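PDB 5ZNM: colicin-D from Escherichia coli, which kills E. coli and closely related bacteria as a plasmid-encoded toxin, inhibiting protein synthesis through the RNA-cleaving activity of its C-terminal tRNase domain. Local coordinates for residues A47-N51 with E125-S129; G192-I196 with T208-P213; R260-Y264 with A276-L281. All blocks are in the same frame, centred on the assembly; numbering follows the deposited sequence.

Contact 1: A47-N51 with E125-S129; sequences ALVLN and EAMFS
This is face-to-face packing of two beta sheets in the central domain of colicin D, one strand from each sheet. Strand 49-51 is an outermost strand of a mixed sheet, whereas strand 126-129 belongs to a five-stranded antiparallel one. Both segments are extended; their strand axes come within 8.7 Å and run nearly parallel, at a signed crossing angle of -19°. That spacing is too wide for backbone pairing, and side chains fill it: the nearest CA atoms are 7.3 Å apart for Leu48 CA and Met127 CA, and 8.2 Å for Leu50 CA and Ser129 CA. The contact buries 316 Å². Glu125, still in loop, directs its CA-to-CB bond at the other segment, and its backbone O lies 3.9 Å from Leu48 CD2; its carboxylate forms a salt bridge with Arg207. Ala126 points away, though its CA comes within 4.3 Å of Leu48 CD2. Met127 contributes most, with 95 Å² covered. With chi1 and chi2 both t and chi3 p, it reaches across the gap and puts its methyl between Leu48 and Leu50, both in mt rotamers: CE is 4.0 Å from Leu48 CB and 3.7 Å from Leu50 CG. The same CE lies 3.4 Å from Val49 O, so the methyl touches backbone as well. Phe128 turns away, as alternation along a strand requires, and packs on Val57 and Leu59 of strand 56-61. Ser129 faces the gap again, and its p rotamer places OG 3.6 Å from Leu50 CD2.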
ATOM      1  N   ALA A  47      -4.597  18.034  15.353  1.00 27.49           N
ATOM      2  CA  ALA A  47      -5.518  16.962  14.998  1.00 29.64           C
ATOM      3  C   ALA A  47      -4.761  15.672  14.714  1.00 30.44           C
ATOM      4  O   ALA A  47      -3.714  15.677  14.060  1.00 32.71           O
ATOM      5  CB  ALA A  47      -6.351  17.353  13.777  1.00 30.64           C
ATOM      6  N   LEU A  48      -5.287  14.566  15.231  1.00 22.40           N
ATOM      7  CA  LEU A  48      -4.850  13.221  14.873  1.00 21.86           C
ATOM      8  C   LEU A  48      -6.014  12.543  14.176  1.00 21.30           C
ATOM      9  O   LEU A  48      -7.107  12.455  14.745  1.00 22.12           O
ATOM     10  CB  LEU A  48      -4.446  12.414  16.103  1.00 25.05           C
ATOM     11  CG  LEU A  48      -3.119  12.697  16.793  1.00 27.08           C
ATOM     12  CD1 LEU A  48      -3.119  11.929  18.103  1.00 23.82           C
ATOM     13  CD2 LEU A  48      -1.961  12.253  15.901  1.00 23.72           C
ATOM     14  N   VAL A  49      -5.788  12.066  12.954  1.00 18.76           N
ATOM     15  CA  VAL A  49      -6.859  11.493  12.149  1.00 19.14           C
ATOM     16  C   VAL A  49      -6.539  10.037  11.833  1.00 20.72           C
ATOM     17  O   VAL A  49      -5.423   9.710  11.399  1.00 19.58           O
ATOM     18  CB  VAL A  49      -7.080  12.289  10.849  1.00 20.23           C
ATOM     19  CG1 VAL A  49      -8.276  11.713  10.050  1.00 20.14           C
ATOM     20  CG2 VAL A  49      -7.257  13.764  11.162  1.00 20.23           C
ATOM     21  N   LEU A  50      -7.526   9.174  12.066  1.00 18.93           N
ATOM     22  CA  LEU A  50      -7.594   7.823  11.531  1.00 15.83           C
ATOM     23  C   LEU A  50      -8.436   7.830  10.262  1.00 24.73           C
ATOM     24  O   LEU A  50      -9.522   8.418  10.235  1.00 22.99           O
ATOM     25  CB  LEU A  50      -8.230   6.869  12.545  1.00 20.26           C
ATOM     26  CG  LEU A  50      -7.466   6.554  13.819  1.00 21.65           C
ATOM     27  CD1 LEU A  50      -8.412   6.037  14.895  1.00 19.80           C
ATOM     28  CD2 LEU A  50      -6.378   5.529  13.483  1.00 18.28           C
ATOM     29  N   ASN A  51      -7.955   7.170   9.219  1.00 17.21           N
ATOM     30  CA  ASN A  51      -8.755   6.972   8.022  1.00 15.71           C
ATOM     31  C   ASN A  51      -9.373   5.583   8.061  1.00 17.46           C
ATOM     32  O   ASN A  51      -8.738   4.630   8.517  1.00 22.48           O
ATOM     33  CB  ASN A  51      -7.910   7.149   6.760  1.00 19.58           C
ATOM     34  CG  ASN A  51      -7.514   8.588   6.529  1.00 28.54           C
ATOM     35  OD1 ASN A  51      -8.186   9.511   7.008  1.00 29.29           O
ATOM     36  ND2 ASN A  51      -6.422   8.795   5.782  1.00 25.24           N
ATOM     37  N   GLU A 125       2.417  14.892  18.563  1.00 28.78           N
ATOM     38  CA  GLU A 125       1.863  13.602  18.955  1.00 25.37           C
ATOM     39  C   GLU A 125       1.758  12.695  17.731  1.00 20.83           C
ATOM     40  O   GLU A 125       1.721  13.164  16.590  1.00 23.47           O
ATOM     41  CB  GLU A 125       0.491  13.768  19.642  1.00 27.70           C
ATOM     42  CG  GLU A 125       0.530  14.694  20.894  1.00 35.87           C
ATOM     43  CD  GLU A 125      -0.730  14.587  21.765  1.00 43.11           C
ATOM     44  OE1 GLU A 125      -1.674  13.880  21.377  1.00 51.68           O
ATOM     45  OE2 GLU A 125      -0.776  15.197  22.847  1.00 59.74           O
ATOM     46  N   ALA A 126       1.709  11.381  17.977  1.00 21.64           N
ATOM     47  CA  ALA A 126       1.772  10.394  16.903  1.00 22.72           C
ATOM     48  C   ALA A 126       0.866   9.207  17.203  1.00 19.58           C
ATOM     49  O   ALA A 126       0.565   8.894  18.359  1.00 16.32           O
ATOM     50  CB  ALA A 126       3.207   9.898  16.668  1.00 21.48           C
ATOM     51  N   MET A 127       0.476   8.511  16.133  1.00 14.98           N
ATOM     52  CA  MET A 127      -0.545   7.477  16.216  1.00 16.84           C
ATOM     53  C   MET A 127      -0.276   6.460  15.118  1.00 17.07           C
ATOM     54  O   MET A 127      -0.146   6.830  13.950  1.00 20.76           O
ATOM     55  CB  MET A 127      -1.946   8.083  16.063  1.00 21.80           C
ATOM     56  CG  MET A 127      -3.087   7.079  16.131  1.00 22.02           C
ATOM     57  SD  MET A 127      -4.703   7.911  16.147  1.00 17.31           S
ATOM     58  CE  MET A 127      -4.632   8.750  14.571  1.00 15.75           C
ATOM     59  N   PHE A 128      -0.165   5.196  15.505  1.00 15.53           N
ATOM     60  CA  PHE A 128       0.139   4.102  14.590  1.00 16.20           C
ATOM     61  C   PHE A 128      -0.966   3.065  14.693  1.00 14.35           C
ATOM     62  O   PHE A 128      -1.409   2.736  15.797  1.00 17.22           O
ATOM     63  CB  PHE A 128       1.496   3.468  14.936  1.00 18.76           C
ATOM     64  CG  PHE A 128       1.941   2.412  13.958  1.00 20.70           C
ATOM     65  CD1 PHE A 128       2.437   2.763  12.712  1.00 23.82           C
ATOM     66  CD2 PHE A 128       1.861   1.069  14.284  1.00 25.86           C
ATOM     67  CE1 PHE A 128       2.846   1.786  11.805  1.00 28.47           C
ATOM     68  CE2 PHE A 128       2.272   0.088  13.377  1.00 26.86           C
ATOM     69  CZ  PHE A 128       2.759   0.450  12.143  1.00 24.40           C
ATOM     70  N   SER A 129      -1.433   2.557  13.553  1.00 15.31           N
ATOM     71  CA  SER A 129      -2.590   1.671  13.595  1.00 16.32           C
ATOM     72  C   SER A 129      -2.487   0.615  12.507  1.00 20.74           C
ATOM     73  O   SER A 129      -1.936   0.861  11.430  1.00 15.78           O
ATOM     74  CB  SER A 129      -3.910   2.439  13.443  1.00 15.80           C
ATOM     75  OG  SER A 129      -3.915   3.165  12.228  1.00 15.98           O
TER

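Contact 2: G192-I196 with T208-P213; sequences GLDKI and TILVNP
Asp194 lays its side chain against Val211, CB to CB at 3.7 Å, while its OD2 comes 3.7 Å from Pro213 CB; the carboxylate also forms a salt bridge with Arg187. The two residues are a hydrogen-bonded antiparallel pair, with Asp194 N to Val211 O at 3.0 Å and Val211 N to Asp194 O at 2.8 Å. Two residues along, Ile196 N to Ile209 O (2.9 Å) and Ile209 N to Ile196 O (2.8 Å) repeat the pattern. Between them Lys195 and Leu210 form the non-hydrogen-bonded pair, CA to CA 4.8 Å, on the opposite face. The strand axes approach to 4.6 Å at 148°, a marked twist. Ile196, in the mt rotamer, brings CD1 within 3.9 Å of Val211 CG2. Before the strand, Gly192 has positive phi (74°) and its O meets Pro213 CG at 3.3 Å; Leu193 CD2 covers Pro213 CD at 4.2 Å. The arrangement is a twisted beta hairpin, strands 194-198 and 207-212, within the S-type pyocin family region.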
ATOM      1  N   GLY A 192     -19.879  15.079   9.484  1.00 19.06           N
ATOM      2  CA  GLY A 192     -19.757  13.767   8.881  1.00 22.69           C
ATOM      3  C   GLY A 192     -18.502  13.011   9.259  1.00 23.19           C
ATOM      4  O   GLY A 192     -18.203  11.993   8.631  1.00 22.70           O
ATOM      5  N   LEU A 193     -17.744  13.489  10.251  1.00 19.92           N
ATOM      6  CA  LEU A 193     -16.593  12.785  10.803  1.00 18.93           C
ATOM      7  C   LEU A 193     -16.993  12.038  12.069  1.00 20.06           C
ATOM      8  O   LEU A 193     -18.027  12.313  12.682  1.00 25.49           O
ATOM      9  CB  LEU A 193     -15.447  13.752  11.143  1.00 17.01           C
ATOM     10  CG  LEU A 193     -14.868  14.604  10.013  1.00 21.74           C
ATOM     11  CD1 LEU A 193     -13.875  15.628  10.577  1.00 23.11           C
ATOM     12  CD2 LEU A 193     -14.221  13.731   8.930  1.00 28.23           C
ATOM     13  N   ASP A 194     -16.150  11.097  12.471  1.00 18.44           N
ATOM     14  CA  ASP A 194     -16.350  10.421  13.740  1.00 20.85           C
ATOM     15  C   ASP A 194     -15.304  10.890  14.735  1.00 19.73           C
ATOM     16  O   ASP A 194     -14.267  11.455  14.367  1.00 20.69           O
ATOM     17  CB  ASP A 194     -16.289   8.903  13.584  1.00 19.15           C
ATOM     18  CG  ASP A 194     -17.407   8.375  12.717  1.00 31.57           C
ATOM     19  OD1 ASP A 194     -18.594   8.601  13.060  1.00 27.99           O
ATOM     20  OD2 ASP A 194     -17.094   7.754  11.683  1.00 34.59           O
ATOM     21  N   LYS A 195     -15.588  10.658  16.011  1.00 20.94           N
ATOM     22  CA  LYS A 195     -14.661  11.070  17.057  1.00 19.78           C
ATOM     23  C   LYS A 195     -14.522   9.952  18.070  1.00 17.10           C
ATOM     24  O   LYS A 195     -15.527   9.397  18.529  1.00 22.26           O
ATOM     25  CB  LYS A 195     -15.140  12.357  17.741  1.00 23.16           C
ATOM     26  CG  LYS A 195     -14.204  12.891  18.828  1.00 36.42           C
ATOM     27  CD  LYS A 195     -14.560  14.343  19.164  1.00 39.85           C
ATOM     28  CE  LYS A 195     -14.314  14.682  20.623  1.00 43.76           C
ATOM     29  NZ  LYS A 195     -14.534  16.134  20.898  1.00 45.15           N
ATOM     30  N   ILE A 196     -13.275   9.629  18.401  1.00 17.22           N
ATOM     31  CA  ILE A 196     -12.931   8.736  19.501  1.00 18.12           C
ATOM     32  C   ILE A 196     -12.243   9.574  20.575  1.00 21.38           C
ATOM     33  O   ILE A 196     -11.417  10.438  20.263  1.00 21.77           O
ATOM     34  CB  ILE A 196     -12.025   7.587  19.005  1.00 16.66           C
ATOM     35  CG1 ILE A 196     -12.849   6.607  18.156  1.00 17.48           C
ATOM     36  CG2 ILE A 196     -11.363   6.867  20.155  1.00 17.20           C
ATOM     37  CD1 ILE A 196     -11.978   5.720  17.273  1.00 21.44           C
ATOM     38  N   THR A 208      -8.692  13.691  21.902  1.00 17.51           N
ATOM     39  CA  THR A 208      -9.627  13.514  20.800  1.00 19.12           C
ATOM     40  C   THR A 208      -8.911  12.968  19.563  1.00 19.48           C
ATOM     41  O   THR A 208      -7.887  13.517  19.149  1.00 21.85           O
ATOM     42  CB  THR A 208     -10.268  14.852  20.470  1.00 23.65           C
ATOM     43  OG1 THR A 208     -11.076  15.274  21.579  1.00 29.18           O
ATOM     44  CG2 THR A 208     -11.096  14.730  19.204  1.00 22.60           C
ATOM     45  N   ILE A 209      -9.452  11.904  18.971  1.00 17.98           N
ATOM     46  CA  ILE A 209      -8.946  11.370  17.705  1.00 14.73           C
ATOM     47  C   ILE A 209     -10.075  11.461  16.700  1.00 17.24           C
ATOM     48  O   ILE A 209     -11.189  11.019  16.987  1.00 17.43           O
ATOM     49  CB  ILE A 209      -8.459   9.916  17.843  1.00 17.17           C
ATOM     50  CG1 ILE A 209      -7.283   9.843  18.819  1.00 23.68           C
ATOM     51  CG2 ILE A 209      -8.063   9.335  16.476  1.00 16.11           C
ATOM     52  CD1 ILE A 209      -7.134   8.488  19.441  1.00 26.27           C
ATOM     53  N   LEU A 210      -9.806  12.088  15.561  1.00 19.35           N
ATOM     54  CA  LEU A 210     -10.795  12.206  14.498  1.00 20.15           C
ATOM     55  C   LEU A 210     -10.760  10.959  13.622  1.00 21.71           C
ATOM     56  O   LEU A 210      -9.712  10.333  13.451  1.00 18.53           O
ATOM     57  CB  LEU A 210     -10.515  13.449  13.650  1.00 16.14           C
ATOM     58  CG  LEU A 210     -10.564  14.779  14.401  1.00 22.91           C
ATOM     59  CD1 LEU A 210     -10.150  15.929  13.500  1.00 23.76           C
ATOM     60  CD2 LEU A 210     -11.952  15.024  14.968  1.00 26.19           C
ATOM     61  N   VAL A 211     -11.906  10.603  13.052  1.00 17.51           N
ATOM     62  CA  VAL A 211     -11.946   9.494  12.103  1.00 15.78           C
ATOM     63  C   VAL A 211     -12.593  10.002  10.829  1.00 16.95           C
ATOM     64  O   VAL A 211     -13.722  10.505  10.865  1.00 18.42           O
ATOM     65  CB  VAL A 211     -12.714   8.281  12.652  1.00 20.79           C
ATOM     66  CG1 VAL A 211     -12.672   7.141  11.661  1.00 22.41           C
ATOM     67  CG2 VAL A 211     -12.132   7.819  13.976  1.00 17.78           C
ATOM     68  N   ASN A 212     -11.873   9.896   9.710  1.00 17.20           N
ATOM     69  CA  ASN A 212     -12.460  10.163   8.408  1.00 18.73           C
ATOM     70  C   ASN A 212     -13.114   8.860   7.930  1.00 17.89           C
ATOM     71  O   ASN A 212     -12.391   7.920   7.612  1.00 19.16           O
ATOM     72  CB  ASN A 212     -11.395  10.639   7.421  1.00 19.92           C
ATOM     73  CG  ASN A 212     -11.977  11.054   6.080  1.00 21.77           C
ATOM     74  OD1 ASN A 212     -13.139  10.762   5.750  1.00 17.82           O
ATOM     75  ND2 ASN A 212     -11.151  11.713   5.277  1.00 18.79           N
ATOM     76  N   PRO A 213     -14.429   8.749   7.900  1.00 17.40           N
ATOM     77  CA  PRO A 213     -15.049   7.467   7.561  1.00 18.96           C
ATOM     78  C   PRO A 213     -15.004   7.123   6.084  1.00 21.38           C
ATOM     79  O   PRO A 213     -15.370   6.000   5.735  1.00 21.54           O
ATOM     80  CB  PRO A 213     -16.501   7.636   8.041  1.00 19.80           C
ATOM     81  CG  PRO A 213     -16.749   9.066   8.020  1.00 21.95           C
ATOM     82  CD  PRO A 213     -15.436   9.775   8.215  1.00 12.93           C
TER

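Contact 3: R260-Y264 with A276-L281; sequences RDFIY and AVYVML
Tyr264, Val279 and Phe262 have the most surface covered here, 72, 67 and 64 Å², and all project from one face of an antiparallel strand pair. Phe262 (chi1 p) folds its ring over Val279: Val279 CB sits 3.8 Å from the ring centroid, 19° off the normal, a CH-pi contact, with Leu281 CD1 at the ring edge, 4.1 Å from Phe262 CE1. Tyr264, also p, brings CE1 to 3.4 Å from Val277 CB and CD1 to 3.9 Å from Val279 CG2. Phe262-Val279 and Tyr264-Val277 are hydrogen-bonded pairs: Phe262 N to Val279 O 2.9 Å, Val279 N to Phe262 O 2.8 Å, Tyr264 N to Val277 O 3.0 Å and Val277 N to Tyr264 O 2.8 Å. These bonds define a beta hairpin, strands 262-267 and 274-281, forming the last two strands along one edge of a five-stranded antiparallel sheet; beyond it the backbone of Ile263 also bonds to Pro181 and Leu183. The axes lie 4.7 Å apart at 150°. On the other face Ile263 and Tyr278 make the non-hydrogen-bonded pair, CA to CA 4.5 Å, with Ile263 CG1 4.0 Å from Tyr278 CD1. Tyr278, chi1 t, extends along the hairpin so that its OH donates to Asp261 OD2 at 2.7 Å; Asp261 OD1 forms a salt bridge with Arg154.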
ATOM      1  N   ARG A 260      -1.491   4.339  25.836  1.00 25.86           N
ATOM      2  CA  ARG A 260      -2.825   4.785  25.464  1.00 29.67           C
ATOM      3  C   ARG A 260      -3.164   4.109  24.140  1.00 33.94           C
ATOM      4  O   ARG A 260      -3.216   4.757  23.095  1.00 52.39           O
ATOM      5  CB  ARG A 260      -2.901   6.289  25.351  1.00 25.04           C
ATOM      6  CG  ARG A 260      -2.285   7.019  26.503  1.00 26.81           C
ATOM      7  CD  ARG A 260      -2.284   8.478  26.192  1.00 23.50           C
ATOM      8  NE  ARG A 260      -3.523   9.120  26.606  1.00 21.81           N
ATOM      9  CZ  ARG A 260      -3.778  10.404  26.377  1.00 25.87           C
ATOM     10  NH1 ARG A 260      -2.872  11.147  25.725  1.00 16.73           N
ATOM     11  NH2 ARG A 260      -4.914  10.946  26.812  1.00 20.77           N
ATOM     12  N   ASP A 261      -3.317   2.795  24.177  1.00 20.16           N
ATOM     13  CA  ASP A 261      -3.665   2.038  22.981  1.00 17.05           C
ATOM     14  C   ASP A 261      -5.094   1.530  23.098  1.00 22.41           C
ATOM     15  O   ASP A 261      -5.647   1.401  24.195  1.00 19.70           O
ATOM     16  CB  ASP A 261      -2.689   0.869  22.761  1.00 16.06           C
ATOM     17  CG  ASP A 261      -2.528   0.012  24.002  1.00 28.01           C
ATOM     18  OD1 ASP A 261      -2.662   0.559  25.115  1.00 25.74           O
ATOM     19  OD2 ASP A 261      -2.271  -1.202  23.865  1.00 20.68           O
ATOM     20  N   PHE A 262      -5.711   1.260  21.948  1.00 15.63           N
ATOM     21  CA  PHE A 262      -7.100   0.825  21.972  1.00 14.94           C
ATOM     22  C   PHE A 262      -7.402   0.081  20.682  1.00 19.93           C
ATOM     23  O   PHE A 262      -6.578   0.018  19.770  1.00 18.43           O
ATOM     24  CB  PHE A 262      -8.054   2.013  22.158  1.00 16.84           C
ATOM     25  CG  PHE A 262      -8.031   3.020  21.020  1.00 19.98           C
ATOM     26  CD1 PHE A 262      -7.097   4.054  21.004  1.00 17.79           C
ATOM     27  CD2 PHE A 262      -8.970   2.947  19.987  1.00 19.50           C
ATOM     28  CE1 PHE A 262      -7.081   4.988  19.985  1.00 17.30           C
ATOM     29  CE2 PHE A 262      -8.966   3.869  18.955  1.00 17.08           C
ATOM     30  CZ  PHE A 262      -8.015   4.901  18.950  1.00 15.13           C
ATOM     31  N   ILE A 263      -8.602  -0.484  20.620  1.00 15.09           N
ATOM     32  CA  ILE A 263      -9.119  -1.113  19.412  1.00 17.71           C
ATOM     33  C   ILE A 263     -10.427  -0.421  19.044  1.00 18.71           C
ATOM     34  O   ILE A 263     -11.208  -0.044  19.928  1.00 19.51           O
ATOM     35  CB  ILE A 263      -9.308  -2.631  19.628  1.00 15.94           C
ATOM     36  CG1 ILE A 263      -7.928  -3.293  19.748  1.00 20.12           C
ATOM     37  CG2 ILE A 263     -10.114  -3.263  18.494  1.00 15.35           C
ATOM     38  CD1 ILE A 263      -7.957  -4.707  20.260  1.00 21.58           C
ATOM     39  N   TYR A 264     -10.632  -0.184  17.748  1.00 16.46           N
ATOM     40  CA  TYR A 264     -11.942   0.237  17.258  1.00 15.80           C
ATOM     41  C   TYR A 264     -12.254  -0.546  15.985  1.00 15.80           C
ATOM     42  O   TYR A 264     -11.383  -1.204  15.400  1.00 16.82           O
ATOM     43  CB  TYR A 264     -12.008   1.754  17.021  1.00 12.57           C
ATOM     44  CG  TYR A 264     -11.479   2.218  15.689  1.00 18.15           C
ATOM     45  CD1 TYR A 264     -10.125   2.093  15.364  1.00 19.50           C
ATOM     46  CD2 TYR A 264     -12.326   2.769  14.747  1.00 22.88           C
ATOM     47  CE1 TYR A 264      -9.641   2.516  14.135  1.00 15.77           C
ATOM     48  CE2 TYR A 264     -11.853   3.185  13.514  1.00 19.77           C
ATOM     49  CZ  TYR A 264     -10.516   3.064  13.212  1.00 20.22           C
ATOM     50  OH  TYR A 264     -10.068   3.483  11.973  1.00 19.53           O
ATOM     51  N   ALA A 276     -11.400  -5.128  12.928  1.00 14.69           N
ATOM     52  CA  ALA A 276     -10.867  -4.496  14.126  1.00 14.49           C
ATOM     53  C   ALA A 276      -9.501  -3.882  13.827  1.00 15.82           C
ATOM     54  O   ALA A 276      -8.676  -4.479  13.128  1.00 15.16           O
ATOM     55  CB  ALA A 276     -10.744  -5.513  15.263  1.00 14.82           C
ATOM     56  N   VAL A 277      -9.278  -2.685  14.359  1.00 18.38           N
ATOM     57  CA  VAL A 277      -8.053  -1.921  14.158  1.00 15.30           C
ATOM     58  C   VAL A 277      -7.432  -1.660  15.526  1.00 16.78           C
ATOM     59  O   VAL A 277      -8.106  -1.151  16.429  1.00 14.67           O
ATOM     60  CB  VAL A 277      -8.343  -0.591  13.438  1.00 13.68           C
ATOM     61  CG1 VAL A 277      -7.059   0.166  13.122  1.00 12.65           C
ATOM     62  CG2 VAL A 277      -9.157  -0.822  12.175  1.00 13.75           C
ATOM     63  N   TYR A 278      -6.153  -1.985  15.672  1.00 18.18           N
ATOM     64  CA  TYR A 278      -5.408  -1.726  16.899  1.00 18.66           C
ATOM     65  C   TYR A 278      -4.643  -0.424  16.716  1.00 17.05           C
ATOM     66  O   TYR A 278      -3.982  -0.232  15.693  1.00 15.63           O
ATOM     67  CB  TYR A 278      -4.471  -2.895  17.215  1.00 14.73           C
ATOM     68  CG  TYR A 278      -3.562  -2.680  18.411  1.00 18.11           C
ATOM     69  CD1 TYR A 278      -4.078  -2.375  19.667  1.00 18.43           C
ATOM     70  CD2 TYR A 278      -2.183  -2.807  18.285  1.00 20.74           C
ATOM     71  CE1 TYR A 278      -3.248  -2.192  20.759  1.00 17.26           C
ATOM     72  CE2 TYR A 278      -1.333  -2.614  19.384  1.00 25.04           C
ATOM     73  CZ  TYR A 278      -1.877  -2.309  20.611  1.00 24.44           C
ATOM     74  OH  TYR A 278      -1.052  -2.127  21.692  1.00 22.97           O
ATOM     75  N   VAL A 279      -4.762   0.482  17.686  1.00 14.97           N
ATOM     76  CA  VAL A 279      -4.246   1.837  17.562  1.00 19.89           C
ATOM     77  C   VAL A 279      -3.339   2.126  18.756  1.00 22.35           C
ATOM     78  O   VAL A 279      -3.681   1.797  19.899  1.00 18.64           O
ATOM     79  CB  VAL A 279      -5.399   2.857  17.473  1.00 15.32           C
ATOM     80  CG1 VAL A 279      -4.849   4.262  17.301  1.00 15.38           C
ATOM     81  CG2 VAL A 279      -6.342   2.495  16.308  1.00 14.10           C
ATOM     82  N   MET A 280      -2.174   2.712  18.488  1.00 20.71           N
ATOM     83  CA  MET A 280      -1.165   2.972  19.516  1.00 20.01           C
ATOM     84  C   MET A 280      -0.766   4.434  19.446  1.00 24.37           C
ATOM     85  O   MET A 280      -0.569   4.975  18.355  1.00 20.83           O
ATOM     86  CB  MET A 280       0.095   2.097  19.322  1.00 21.33           C
ATOM     87  CG  MET A 280      -0.131   0.605  19.421  1.00 33.51           C
ATOM     88  SD  MET A 280       1.010  -0.354  18.400  1.00 33.25           S
ATOM     89  CE  MET A 280       0.092  -0.591  16.881  1.00 36.18           C
ATOM     90  N   LEU A 281      -0.633   5.069  20.607  1.00 26.18           N
ATOM     91  CA  LEU A 281      -0.292   6.476  20.669  1.00 23.87           C
ATOM     92  C   LEU A 281       1.062   6.652  21.346  1.00 21.70           C
ATOM     93  O   LEU A 281       1.601   5.729  21.962  1.00 18.76           O
ATOM     94  CB  LEU A 281      -1.367   7.289  21.404  1.00 23.33           C
ATOM     95  CG  LEU A 281      -2.448   7.920  20.517  1.00 28.64           C
ATOM     96  CD1 LEU A 281      -3.457   6.889  20.112  1.00 27.83           C
ATOM     97  CD2 LEU A 281      -3.134   9.093  21.207  1.00 36.76           C
TER

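How the contacts relate
From the N terminus, contact 1 closes first, bringing 125-129 back to 47-51 across 73 intervening residues; contacts 2 and 3 follow in series, each closing a hairpin with 11 residues between its segments. None nests or crosses. The mixed sheet is continuous from contact 1 to contact 2, since Leu50 N meets Leu210 O and Leu50 O meets Asn212 N, both at 2.8 Å. The five-stranded sheet joins contacts 1 and 3 through Phe128 O to Met280 N, 2.8 Å. Between the sheets, Ile209 CD1 lies 3.5 Å from Phe262 CE1 and Met127 SD 3.7 Å from Ile209 CG2, so all three contacts share one apolar core.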